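Local atomic coordinates of uncharacterized protein AsbF (Bacillus anthracis, PDB entry 3DX5), a protein that catalyses the manganese-dependent dehydration of 3-dehydroshikimate to 3,4-dihydroxybenzoate, a building block of the siderophore petrobactin. Residues I169-F173 with L174-E178; S179-P183 with V184-Q188; G232-Y236 with D237-Q241; N201-S204 with A205-H209; Y3-T7 with I8-H12. All coordinates share one frame; numbering follows the deposited sequence.

Contacts 1 and 5 lie in the core, each at the end of a barrel strand where the chain turns into helical geometry, and both touch the bound dihydroxybenzoate; contact 1 adds a manganese ligand, whereas contact 5 brings an apolar side chain to the product. Contacts 2 and 3 are partly buried helix starts capped by D182 and N235, and they pack against each other and against F173 of contact 1. Contact 4 sits nearer the surface, on a 3-10 turn opened by S204 after strand 194-202. It is tied to contact 3 by backbone and N201 bonds, and its L208 rests on L174, W177 and E178 of contact 1.

Contact 1 of 5, residues I169-F173 with L174-E178; sequences INLDF and LHIWE. With MN (manganese (II) ion), chain B; DHB (3,4-dihydroxybenzoic acid), chain D.
The end of barrel strand 167-172, where D172 binds manganese and stands at the N-cap position of helix 173-178, brings D172 and H175 together in the active site. D172 OD2 is 2.1 Å from the manganese ion, and O3 of the dihydroxybenzoate is bound to the same metal; E142, H198 and E253 complete the protein ligands. The other carboxylate oxygen, OD1, forms a salt bridge with K200 and takes a bond from a water, which in turn accepts from L174 N. With both oxygens engaged, the rotation of the carboxylate is fixed.

H175 comes up one turn later, its ring 48° from the carboxylate plane, and turns its edge to D172: CD2 is 3.3 Å from D172 OD2. CG lies anti to the carbonyl carbon (chi1 -66°), which points NE2 at the product, where it is 2.8 Å from DHB O4 in a hydrogen bond whose donor is not settled. A weak bond from H175 NE2 also reaches DHB O3. The other ring nitrogen, ND1, donates to E178 OE1 over 2.8 Å, the carboxylate oxygen lying in the ring plane, so E178 acts as a second-shell residue that orients the imidazole.

Behind the site, L171 and I176 cross at about a right angle in a tight apolar contact, CD1 to CG1 3.5 Å. The first helical turn is closed by I176 N to D172 O and by W177 N to F173 O. Ligands gathered at the C-terminal end of a barrel strand and just beyond it are the hallmark of TIM-barrel active sites.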
# COMPACT_ATOMS: atom_id res chain seq x y z
N ILE A 169 -14.34 -18.04 -11.04
CA ILE A 169 -13.74 -16.85 -11.66
C ILE A 169 -14.30 -15.55 -11.02
O ILE A 169 -15.54 -15.40 -10.84
CB ILE A 169 -14.05 -16.80 -13.20
CG1 ILE A 169 -13.39 -18.01 -13.95
CG2 ILE A 169 -13.61 -15.44 -13.86
CD1 ILE A 169 -11.85 -17.98 -13.98
N ASN A 170 -13.40 -14.61 -10.78
CA ASN A 170 -13.74 -13.22 -10.54
C ASN A 170 -13.51 -12.48 -11.86
O ASN A 170 -12.34 -12.28 -12.28
CB ASN A 170 -12.86 -12.58 -9.45
CG ASN A 170 -13.27 -11.13 -9.18
OD1 ASN A 170 -14.42 -10.78 -9.36
ND2 ASN A 170 -12.32 -10.30 -8.83
N LEU A 171 -14.60 -12.08 -12.52
CA LEU A 171 -14.49 -11.52 -13.89
C LEU A 171 -14.23 -10.00 -13.80
O LEU A 171 -15.11 -9.24 -13.39
CB LEU A 171 -15.76 -11.81 -14.70
CG LEU A 171 -15.73 -11.36 -16.17
CD1 LEU A 171 -14.47 -11.74 -16.86
CD2 LEU A 171 -16.91 -11.99 -16.88
N ASP A 172 -13.03 -9.58 -14.19
CA ASP A 172 -12.65 -8.16 -14.13
C ASP A 172 -12.72 -7.67 -15.58
O ASP A 172 -11.84 -7.93 -16.40
CB ASP A 172 -11.24 -8.06 -13.51
CG ASP A 172 -10.78 -6.62 -13.28
OD1 ASP A 172 -11.03 -5.73 -14.12
OD2 ASP A 172 -10.11 -6.39 -12.25
N PHE A 173 -13.83 -7.00 -15.91
CA PHE A 173 -14.14 -6.62 -17.28
C PHE A 173 -13.12 -5.71 -17.96
O PHE A 173 -12.83 -5.88 -19.15
CB PHE A 173 -15.54 -5.99 -17.36
CG PHE A 173 -16.64 -6.99 -17.22
CD1 PHE A 173 -16.96 -7.85 -18.28
CD2 PHE A 173 -17.32 -7.11 -16.01
CE1 PHE A 173 -18.00 -8.78 -18.15
CE2 PHE A 173 -18.35 -8.03 -15.87
CZ PHE A 173 -18.70 -8.86 -16.93
N LEU A 174 -12.59 -4.73 -17.23
CA LEU A 174 -11.50 -3.91 -17.75
C LEU A 174 -10.35 -4.78 -18.29
O LEU A 174 -9.89 -4.59 -19.42
CB LEU A 174 -10.97 -2.96 -16.64
CG LEU A 174 -9.89 -1.91 -17.03
CD1 LEU A 174 -8.51 -2.60 -17.18
CD2 LEU A 174 -10.31 -1.16 -18.28
N HIS A 175 -9.87 -5.73 -17.49
CA HIS A 175 -8.76 -6.55 -17.92
C HIS A 175 -9.11 -7.47 -19.05
O HIS A 175 -8.26 -7.79 -19.88
CB HIS A 175 -8.13 -7.29 -16.74
CG HIS A 175 -7.48 -6.36 -15.77
ND1 HIS A 175 -6.56 -5.41 -16.17
CD2 HIS A 175 -7.67 -6.17 -14.44
CE1 HIS A 175 -6.17 -4.71 -15.12
NE2 HIS A 175 -6.83 -5.15 -14.06
N ILE A 176 -10.35 -7.91 -19.09
CA ILE A 176 -10.83 -8.75 -20.16
C ILE A 176 -10.80 -7.93 -21.47
O ILE A 176 -10.27 -8.40 -22.48
CB ILE A 176 -12.25 -9.30 -19.79
CG1 ILE A 176 -12.09 -10.68 -19.19
CG2 ILE A 176 -13.21 -9.30 -20.97
CD1 ILE A 176 -11.45 -11.72 -20.14
N TRP A 177 -11.32 -6.71 -21.42
CA TRP A 177 -11.30 -5.79 -22.56
C TRP A 177 -9.86 -5.51 -23.04
O TRP A 177 -9.57 -5.52 -24.24
CB TRP A 177 -12.01 -4.51 -22.16
CG TRP A 177 -11.98 -3.50 -23.25
CD1 TRP A 177 -12.87 -3.41 -24.29
CD2 TRP A 177 -11.04 -2.45 -23.42
NE1 TRP A 177 -12.52 -2.36 -25.11
CE2 TRP A 177 -11.40 -1.75 -24.60
CE3 TRP A 177 -9.92 -2.01 -22.69
CZ2 TRP A 177 -10.69 -0.65 -25.07
CZ3 TRP A 177 -9.21 -0.91 -23.17
CH2 TRP A 177 -9.59 -0.25 -24.34
N GLU A 178 -8.97 -5.27 -22.10
CA GLU A 178 -7.55 -5.05 -22.35
C GLU A 178 -6.96 -6.20 -23.14
O GLU A 178 -6.14 -5.96 -23.99
CB GLU A 178 -6.81 -4.89 -21.00
CG GLU A 178 -5.28 -4.92 -21.05
CD GLU A 178 -4.66 -4.56 -19.68
OE1 GLU A 178 -5.23 -4.92 -18.63
OE2 GLU A 178 -3.63 -3.88 -19.66
MN MN B . -9.53 -6.41 -10.19
C1 DHB D . -5.30 -5.64 -7.93
C2 DHB D . -6.45 -5.87 -8.68
C3 DHB D . -6.58 -5.32 -9.96
O3 DHB D . -7.68 -5.51 -10.76
C4 DHB D . -5.47 -4.53 -10.49
O4 DHB D . -5.63 -4.02 -11.74
C5 DHB D . -4.31 -4.33 -9.75
C6 DHB D . -4.25 -4.89 -8.46
C DHB D . -5.20 -6.24 -6.53
O1 DHB D . -4.20 -6.12 -5.81
O2 DHB D . -6.24 -6.90 -6.03
O HOH W 1 -13.17 -4.17 -14.40

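Contact 2 of 5, residues S179-P183 with V184-Q188; sequences SGADP and VDSFQ
This is a local helix-capping contact at the start of helix 183-190, on the short connection that follows helix 173-178 on the outside of the barrel. D182 is the N-cap. Its CG stands anti to its own backbone N (chi1 170°), which carries the carboxylate forward over the first turn, where OD2 accepts from D185 N at 2.8 Å. The donor comes from above the carboxylate plane, 43° out of it. OD1 is held by a water that also accepts from V184 N, so the two carboxylate oxygens serve two neighbouring backbone N-H groups of the first turn, one directly and one through the solvent.

The carbonyl of D182 is used just as fully. S186 N reaches D182 O over 2.9 Å, nearly in line with the carbonyl bond, while in one of the two conformers of S186 its OG donates to the same oxygen at 2.7 Å from above its plane. In that conformer S186 OG sits anti to its carbonyl carbon (chi1 -48°), turned back toward the cap. P183, first in the helix, accepts from F187 N through its O. A second water links D182 N to D185 OD2.

Just upstream, G180 has positive phi and completes a Schellman motif that ends helix 173-178. P183 and F187 pack on F173 of that helix, and V184 on E242 of helix 236-243. The D182 carboxylate lies near the positive end of the helix dipole, which would probably stabilise its charge and offset the like charge of D185, whose OD2 is 5.2 Å from D182 OD2.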
# COMPACT_ATOMS: atom_id res chain seq x y z
N SER A 179 -7.39 -7.43 -22.88
CA SER A 179 -6.84 -8.59 -23.59
C SER A 179 -7.32 -8.64 -25.03
O SER A 179 -6.85 -9.45 -25.78
CB SER A 179 -7.20 -9.91 -22.90
OG SER A 179 -8.55 -10.27 -23.17
N GLY A 180 -8.28 -7.81 -25.41
CA GLY A 180 -8.77 -7.81 -26.78
C GLY A 180 -10.08 -8.57 -26.92
O GLY A 180 -10.64 -8.56 -27.97
N ALA A 181 -10.57 -9.23 -25.85
CA ALA A 181 -11.85 -9.96 -25.90
C ALA A 181 -13.06 -9.02 -25.71
O ALA A 181 -12.95 -7.96 -25.08
CB ALA A 181 -11.87 -11.03 -24.82
N ASP A 182 -14.21 -9.38 -26.26
CA ASP A 182 -15.45 -8.61 -26.01
C ASP A 182 -16.00 -8.91 -24.59
O ASP A 182 -16.10 -10.07 -24.20
CB ASP A 182 -16.51 -8.93 -27.08
CG ASP A 182 -17.90 -8.35 -26.74
OD1 ASP A 182 -18.04 -7.11 -26.62
OD2 ASP A 182 -18.85 -9.14 -26.57
N PRO A 183 -16.32 -7.87 -23.79
CA PRO A 183 -16.79 -8.13 -22.40
C PRO A 183 -18.04 -9.01 -22.27
O PRO A 183 -18.06 -9.93 -21.43
CB PRO A 183 -17.07 -6.73 -21.87
CG PRO A 183 -16.01 -5.91 -22.57
CD PRO A 183 -15.95 -6.45 -23.98
N VAL A 184 -19.07 -8.75 -23.07
CA VAL A 184 -20.31 -9.53 -23.01
C VAL A 184 -20.03 -10.98 -23.47
O VAL A 184 -20.38 -11.94 -22.80
CB VAL A 184 -21.45 -8.86 -23.84
CG1 VAL A 184 -22.57 -9.86 -24.16
CG2 VAL A 184 -22.02 -7.61 -23.08
N ASP A 185 -19.34 -11.12 -24.60
CA ASP A 185 -18.92 -12.44 -25.05
C ASP A 185 -18.10 -13.26 -23.99
O ASP A 185 -18.33 -14.50 -23.79
CB ASP A 185 -18.21 -12.29 -26.39
CG ASP A 185 -17.75 -13.60 -26.93
OD1 ASP A 185 -18.59 -14.53 -27.07
OD2 ASP A 185 -16.53 -13.72 -27.19
N SER A 186 -17.18 -12.58 -23.30
CA SER A 186 -16.40 -13.21 -22.22
C SER A 186 -17.28 -13.61 -21.05
O SER A 186 -17.11 -14.69 -20.47
CB SER A 186 -15.28 -12.29 -21.74
OG SER A 186 -14.56 -11.75 -22.83
N PHE A 187 -18.25 -12.77 -20.71
CA PHE A 187 -19.21 -13.12 -19.68
C PHE A 187 -19.96 -14.39 -20.09
O PHE A 187 -20.12 -15.31 -19.26
CB PHE A 187 -20.20 -11.99 -19.41
CG PHE A 187 -21.42 -12.45 -18.70
CD1 PHE A 187 -21.37 -12.76 -17.35
CD2 PHE A 187 -22.62 -12.65 -19.39
CE1 PHE A 187 -22.49 -13.23 -16.68
CE2 PHE A 187 -23.75 -13.13 -18.74
CZ PHE A 187 -23.69 -13.41 -17.38
N GLN A 188 -20.39 -14.47 -21.36
CA GLN A 188 -21.24 -15.57 -21.78
C GLN A 188 -20.44 -16.87 -21.76
O GLN A 188 -20.97 -17.92 -21.36
CB GLN A 188 -21.89 -15.34 -23.16
CG GLN A 188 -23.00 -14.26 -23.13
CD GLN A 188 -23.44 -13.77 -24.50
OE1 GLN A 188 -22.86 -14.15 -25.52
NE2 GLN A 188 -24.46 -12.92 -24.52
O HOH W 2 -14.17 -12.08 -27.28
O HOH W 3 -19.63 -6.11 -24.71

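Contact 3 of 5, residues G232-Y236 with D237-Q241; sequences GIVNY and DEIIQ
Y236, N235 and I239 carry most of this contact, where the chain enters helix 236-243. I239 runs alongside Y236, pointing the same way, and lays its CD1 over one face of the phenol ring, 4.0 Å from the centroid and 16° off the ring normal: a CH-pi contact offset toward the CD2-CE2 side of the ring. The same methyl also touches V234 CG1 at 3.5 Å, so one carbon serves both the valine branch and the ring face. At its far end, Y236 OH is hydrogen-bonded to K200 O on strand 194-202.

N235 is the N-cap. With CG anti to the backbone N (chi1 -168°), its side chain folds toward the helix and OD1 accepts from E238 N at 3.2 Å, the donor standing above the amide plane. The amide then lies flat against the E238 carboxylate, the planes only 8° apart and stacked, with N235 ND2 3.6 Å from E238 CD. The backbone follows on: I240 N donates to Y236 O at 2.8 Å, whereas I239 N to N235 O is a weak bond.

Outside these residues, D237 is tied to R273 by a salt bridge, and F173 of helix 173-178 packs on both Y236 and I239. An asparagine side chain bonded to the backbone N-H three residues on is a classical helix N-cap, and here it starts one of the helices that surround the TIM barrel.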
# COMPACT_ATOMS: atom_id res chain seq x y z
N GLY A 232 -15.62 6.08 -19.13
CA GLY A 232 -14.47 5.45 -19.78
C GLY A 232 -14.76 4.71 -21.07
O GLY A 232 -15.88 4.75 -21.56
N ILE A 233 -13.75 4.03 -21.60
CA ILE A 233 -13.82 3.40 -22.93
C ILE A 233 -14.59 2.05 -22.90
O ILE A 233 -15.25 1.71 -23.87
CB ILE A 233 -12.40 3.32 -23.62
CG1 ILE A 233 -12.47 2.87 -25.08
CG2 ILE A 233 -11.43 2.46 -22.83
CD1 ILE A 233 -13.25 3.87 -26.06
N VAL A 234 -14.50 1.30 -21.82
CA VAL A 234 -15.30 0.09 -21.68
C VAL A 234 -16.78 0.46 -21.52
O VAL A 234 -17.11 1.41 -20.78
CB VAL A 234 -14.85 -0.77 -20.50
CG1 VAL A 234 -15.69 -2.09 -20.42
CG2 VAL A 234 -13.37 -1.09 -20.61
N ASN A 235 -17.65 -0.27 -22.21
CA ASN A 235 -19.09 0.01 -22.25
C ASN A 235 -19.79 -0.75 -21.12
O ASN A 235 -20.16 -1.94 -21.27
CB ASN A 235 -19.69 -0.35 -23.64
CG ASN A 235 -21.10 0.19 -23.84
OD1 ASN A 235 -21.88 0.31 -22.91
ND2 ASN A 235 -21.42 0.51 -25.06
N TYR A 236 -19.96 -0.07 -19.99
CA TYR A 236 -20.63 -0.63 -18.82
C TYR A 236 -22.16 -0.74 -18.98
O TYR A 236 -22.78 -1.56 -18.30
CB TYR A 236 -20.16 0.07 -17.50
CG TYR A 236 -18.90 -0.60 -17.04
CD1 TYR A 236 -17.64 -0.12 -17.44
CD2 TYR A 236 -18.94 -1.78 -16.29
CE1 TYR A 236 -16.47 -0.79 -17.05
CE2 TYR A 236 -17.77 -2.47 -15.93
CZ TYR A 236 -16.55 -1.95 -16.28
OH TYR A 236 -15.42 -2.66 -15.94
N ASP A 237 -22.76 0.06 -19.88
CA ASP A 237 -24.20 -0.10 -20.19
C ASP A 237 -24.50 -1.50 -20.71
O ASP A 237 -25.41 -2.16 -20.22
CB ASP A 237 -24.71 0.95 -21.21
CG ASP A 237 -24.93 2.31 -20.57
OD1 ASP A 237 -25.67 2.38 -19.55
OD2 ASP A 237 -24.34 3.30 -21.04
N GLU A 238 -23.71 -1.94 -21.66
CA GLU A 238 -23.84 -3.29 -22.21
C GLU A 238 -23.51 -4.39 -21.20
O GLU A 238 -24.21 -5.40 -21.13
CB GLU A 238 -22.94 -3.45 -23.43
CG GLU A 238 -23.34 -2.55 -24.60
CD GLU A 238 -22.54 -2.86 -25.88
OE1 GLU A 238 -21.40 -3.39 -25.78
OE2 GLU A 238 -23.07 -2.57 -26.98
N ILE A 239 -22.44 -4.21 -20.44
CA ILE A 239 -22.07 -5.16 -19.39
C ILE A 239 -23.18 -5.30 -18.34
O ILE A 239 -23.63 -6.41 -18.06
CB ILE A 239 -20.77 -4.75 -18.70
CG1 ILE A 239 -19.62 -4.91 -19.71
CG2 ILE A 239 -20.58 -5.54 -17.36
CD1 ILE A 239 -18.33 -4.13 -19.33
N ILE A 240 -23.63 -4.19 -17.76
CA ILE A 240 -24.62 -4.28 -16.69
C ILE A 240 -25.93 -4.88 -17.19
O ILE A 240 -26.60 -5.62 -16.44
CB ILE A 240 -24.80 -2.91 -15.97
CG1 ILE A 240 -23.47 -2.58 -15.26
CG2 ILE A 240 -26.02 -2.92 -15.02
CD1 ILE A 240 -23.34 -1.11 -14.75
N GLN A 241 -26.31 -4.59 -18.44
CA GLN A 241 -27.54 -5.19 -19.03
C GLN A 241 -27.48 -6.71 -19.04
O GLN A 241 -28.49 -7.35 -18.79
CB GLN A 241 -27.77 -4.73 -20.46
CG GLN A 241 -28.34 -3.37 -20.59
CD GLN A 241 -28.59 -3.01 -22.04
OE1 GLN A 241 -29.51 -3.53 -22.67
NE2 GLN A 241 -27.75 -2.13 -22.59

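Contact 4 of 5, residues N201-S204 with A205-H209; sequences NISS and ADYLH
Past the end of strand 194-202 the backbone turns into a 3-10 segment, with Y207 N donating to S204 O at 3.1 Å and L208 N to A205 O. The first of these approaches the carbonyl from above its plane, 48° out of it. S204 adds a side-chain bond at the start of the turn: OG, anti to its own backbone N (chi1 151°), accepts from D206 N at 3.0 Å, in the manner of an ST turn. The D206 side chain lies over the same hydroxyl, its CB 3.3 Å from S204 OG.

The apolar part hangs on I202. Its CG1 meets Y207 CB at 3.9 Å, the two side chains crossing at about a right angle, and its CG2 touches L208 CD2 at 4.0 Å. Y207 thus packs by its CB, while the ring leans past S203, CD2 being 3.5 Å from S203 OG in an oblique approach. L208 continues inward onto L174, W177 and E178 of helix 173-178, its side chain about 6 Å from that of the pocket residue H175.

N201 ND2 binds the carbonyls of L229 and V234, while its OD1 takes the N-H of the next residue, I202, which steadies the amide. Polar atoms thus set the turn and I202 supplies the apolar surface against Y207 and L208, which implies a turn tied to the barrel by packing and by backbone and N201 bonds.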
# COMPACT_ATOMS: atom_id res chain seq x y z
N ASN A 201 -12.89 1.31 -14.95
CA ASN A 201 -12.80 1.79 -16.34
C ASN A 201 -11.58 2.67 -16.51
O ASN A 201 -10.97 3.11 -15.53
CB ASN A 201 -14.07 2.56 -16.74
CG ASN A 201 -14.42 2.36 -18.22
OD1 ASN A 201 -13.57 1.94 -19.02
ND2 ASN A 201 -15.68 2.66 -18.59
N ILE A 202 -11.23 2.97 -17.76
CA ILE A 202 -10.05 3.79 -18.02
C ILE A 202 -10.45 4.74 -19.14
O ILE A 202 -11.32 4.38 -19.97
CB ILE A 202 -8.84 2.89 -18.41
CG1 ILE A 202 -7.54 3.66 -18.35
CG2 ILE A 202 -9.00 2.27 -19.82
CD1 ILE A 202 -7.01 3.86 -16.94
N SER A 203 -9.85 5.93 -19.20
CA SER A 203 -10.28 6.87 -20.28
C SER A 203 -9.79 6.44 -21.66
O SER A 203 -10.42 6.76 -22.67
CB SER A 203 -9.83 8.31 -20.00
OG SER A 203 -8.41 8.35 -19.94
N SER A 204 -8.70 5.69 -21.72
CA SER A 204 -8.09 5.32 -23.01
C SER A 204 -7.14 4.18 -22.76
O SER A 204 -6.54 4.10 -21.66
CB SER A 204 -7.33 6.55 -23.58
OG SER A 204 -6.24 6.19 -24.40
N ALA A 205 -6.95 3.31 -23.76
CA ALA A 205 -5.93 2.24 -23.73
C ALA A 205 -4.52 2.76 -23.43
O ALA A 205 -3.71 2.03 -22.86
CB ALA A 205 -5.93 1.39 -25.05
N ASP A 206 -4.22 4.00 -23.80
CA ASP A 206 -2.93 4.63 -23.51
C ASP A 206 -2.56 4.59 -22.01
O ASP A 206 -1.40 4.63 -21.68
CB ASP A 206 -2.94 6.09 -23.95
CG ASP A 206 -3.05 6.26 -25.48
OD1 ASP A 206 -3.17 5.26 -26.24
OD2 ASP A 206 -3.02 7.42 -25.92
N TYR A 207 -3.55 4.52 -21.13
CA TYR A 207 -3.33 4.61 -19.71
C TYR A 207 -3.44 3.28 -18.98
O TYR A 207 -3.44 3.26 -17.74
CB TYR A 207 -4.27 5.65 -19.08
CG TYR A 207 -4.04 7.04 -19.64
CD1 TYR A 207 -2.84 7.71 -19.40
CD2 TYR A 207 -4.99 7.65 -20.46
CE1 TYR A 207 -2.59 8.99 -19.96
CE2 TYR A 207 -4.75 8.93 -21.02
CZ TYR A 207 -3.55 9.58 -20.76
OH TYR A 207 -3.31 10.83 -21.27
N LEU A 208 -3.55 2.17 -19.72
CA LEU A 208 -3.75 0.86 -19.06
C LEU A 208 -2.67 0.45 -18.06
O LEU A 208 -2.97 -0.28 -17.14
CB LEU A 208 -3.98 -0.27 -20.08
CG LEU A 208 -5.39 -0.30 -20.68
CD1 LEU A 208 -5.38 -1.14 -21.96
CD2 LEU A 208 -6.43 -0.83 -19.70
N HIS A 209 -1.44 0.94 -18.25
CA HIS A 209 -0.32 0.61 -17.38
C HIS A 209 -0.54 1.16 -15.95
O HIS A 209 0.14 0.74 -15.03
CB HIS A 209 0.98 1.20 -17.97
CG HIS A 209 0.87 2.67 -18.27
ND1 HIS A 209 1.19 3.64 -17.34
CD2 HIS A 209 0.39 3.33 -19.35
CE1 HIS A 209 0.95 4.84 -17.86
NE2 HIS A 209 0.46 4.67 -19.07

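Contact 5 of 5, residues Y3-T7 with I8-H12; sequences YSLCT and ISFRH. With DHB (3,4-dihydroxybenzoic acid), chain D.
I8, which lines the dihydroxybenzoate pocket, lies on the 3-10 turn that follows barrel strand 2-6. Its CG2 touches C6 CB at 3.6 Å, and the other branch, with CG1 anti to the backbone N (chi1 -161°) and the chain extended beyond, reaches the product carboxylate: CD1 is 3.5 Å from DHB O1, an apolar contact beside a polar group.

Two backbone bonds shape the turn. S9 N donates to C6 O at 3.1 Å and F10 N to T7 O at 2.9 Å, both donors standing above the carbonyl planes by about 50°. A water bridges C6 N and S9 OG, and S9 OG is bonded to W254 O as well. F10 turns the edge of its ring to T7 O, while its CE2 meets L5 CD2 at 3.9 Å, the two side chains crossing at about a right angle.

I8 O is gripped twice by one residue: R11 N and R11 NH1, each 3.1 Å from I8 O, arrive from opposite faces of the carbonyl. R11 NE is bonded to V216 O of helix 213-217 and NH2 to F255 O, beyond strand 249-252, so the buried arginine ties the turn to both.

Strand 2-6 runs parallel between strands 31-35 and 249-252. Outside it, L5 and F10 pack on helix 17-26 and F10 also on helix 259-272, while H12 O bonds to T37 of the second subunit.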
# COMPACT_ATOMS: atom_id res chain seq x y z
N TYR A 3 -24.12 -4.41 -5.57
CA TYR A 3 -22.82 -3.75 -5.66
C TYR A 3 -22.09 -3.91 -4.35
O TYR A 3 -22.69 -3.86 -3.25
CB TYR A 3 -22.98 -2.25 -5.99
CG TYR A 3 -23.50 -2.09 -7.37
CD1 TYR A 3 -22.65 -2.32 -8.47
CD2 TYR A 3 -24.84 -1.77 -7.61
CE1 TYR A 3 -23.13 -2.23 -9.79
CE2 TYR A 3 -25.35 -1.66 -8.95
CZ TYR A 3 -24.46 -1.92 -10.02
OH TYR A 3 -24.89 -1.86 -11.34
N SER A 4 -20.78 -4.07 -4.48
CA SER A 4 -19.93 -4.08 -3.32
C SER A 4 -18.82 -3.04 -3.40
O SER A 4 -18.40 -2.61 -4.47
CB SER A 4 -19.36 -5.49 -3.05
OG SER A 4 -18.88 -6.08 -4.25
N LEU A 5 -18.33 -2.67 -2.23
CA LEU A 5 -17.24 -1.76 -2.07
C LEU A 5 -15.98 -2.61 -1.76
O LEU A 5 -16.09 -3.57 -1.01
CB LEU A 5 -17.65 -0.90 -0.87
CG LEU A 5 -16.70 0.08 -0.26
CD1 LEU A 5 -17.49 1.10 0.50
CD2 LEU A 5 -15.77 -0.69 0.67
N CYS A 6 -14.81 -2.28 -2.29
CA CYS A 6 -13.57 -2.98 -1.91
C CYS A 6 -12.79 -2.15 -0.92
O CYS A 6 -12.50 -0.99 -1.21
CB CYS A 6 -12.60 -3.07 -3.07
SG CYS A 6 -13.30 -3.58 -4.53
N THR A 7 -12.40 -2.75 0.19
CA THR A 7 -11.54 -2.03 1.15
C THR A 7 -10.14 -1.68 0.59
O THR A 7 -9.53 -0.74 1.06
CB THR A 7 -11.43 -2.76 2.50
OG1 THR A 7 -10.62 -3.93 2.35
CG2 THR A 7 -12.85 -3.16 3.00
N ILE A 8 -9.68 -2.39 -0.46
CA ILE A 8 -8.45 -1.99 -1.14
C ILE A 8 -8.51 -0.52 -1.69
O ILE A 8 -7.49 0.12 -1.80
CB ILE A 8 -8.06 -2.98 -2.28
CG1 ILE A 8 -6.57 -2.82 -2.67
CG2 ILE A 8 -9.04 -2.91 -3.49
CD1 ILE A 8 -6.03 -3.99 -3.64
N SER A 9 -9.71 -0.00 -1.97
CA SER A 9 -9.86 1.39 -2.43
C SER A 9 -9.36 2.38 -1.38
O SER A 9 -9.09 3.55 -1.69
CB SER A 9 -11.34 1.71 -2.81
OG SER A 9 -11.74 0.86 -3.89
N PHE A 10 -9.28 1.91 -0.13
CA PHE A 10 -8.91 2.79 1.01
C PHE A 10 -7.49 2.51 1.52
O PHE A 10 -7.14 2.93 2.62
CB PHE A 10 -9.93 2.58 2.15
CG PHE A 10 -11.31 2.99 1.76
CD1 PHE A 10 -11.73 4.32 1.95
CD2 PHE A 10 -12.18 2.08 1.13
CE1 PHE A 10 -13.00 4.74 1.55
CE2 PHE A 10 -13.45 2.49 0.70
CZ PHE A 10 -13.86 3.82 0.91
N ARG A 11 -6.67 1.81 0.71
CA ARG A 11 -5.32 1.33 1.15
C ARG A 11 -4.35 2.49 1.47
O ARG A 11 -3.34 2.27 2.14
CB ARG A 11 -4.72 0.42 0.06
CG ARG A 11 -4.31 1.20 -1.27
CD ARG A 11 -4.24 0.26 -2.54
NE ARG A 11 -3.96 1.10 -3.73
CZ ARG A 11 -4.85 1.94 -4.27
NH1 ARG A 11 -6.11 1.98 -3.82
NH2 ARG A 11 -4.49 2.71 -5.29
N HIS A 12 -4.65 3.69 0.95
CA HIS A 12 -3.81 4.87 1.18
C HIS A 12 -4.43 5.97 2.06
O HIS A 12 -4.04 7.15 1.99
CB HIS A 12 -3.32 5.44 -0.16
CG HIS A 12 -2.42 4.50 -0.89
ND1 HIS A 12 -2.57 4.22 -2.23
CD2 HIS A 12 -1.39 3.72 -0.46
CE1 HIS A 12 -1.65 3.35 -2.61
NE2 HIS A 12 -0.93 3.02 -1.55
C1 DHB D . -5.30 -5.64 -7.93
C2 DHB D . -6.45 -5.87 -8.68
C3 DHB D . -6.58 -5.32 -9.96
O3 DHB D . -7.68 -5.51 -10.76
C4 DHB D . -5.47 -4.53 -10.49
O4 DHB D . -5.63 -4.02 -11.74
C5 DHB D . -4.31 -4.33 -9.75
C6 DHB D . -4.25 -4.89 -8.46
C DHB D . -5.20 -6.24 -6.53
O1 DHB D . -4.20 -6.12 -5.81
O2 DHB D . -6.24 -6.90 -6.03
O HOH W 4 -14.51 0.21 -3.66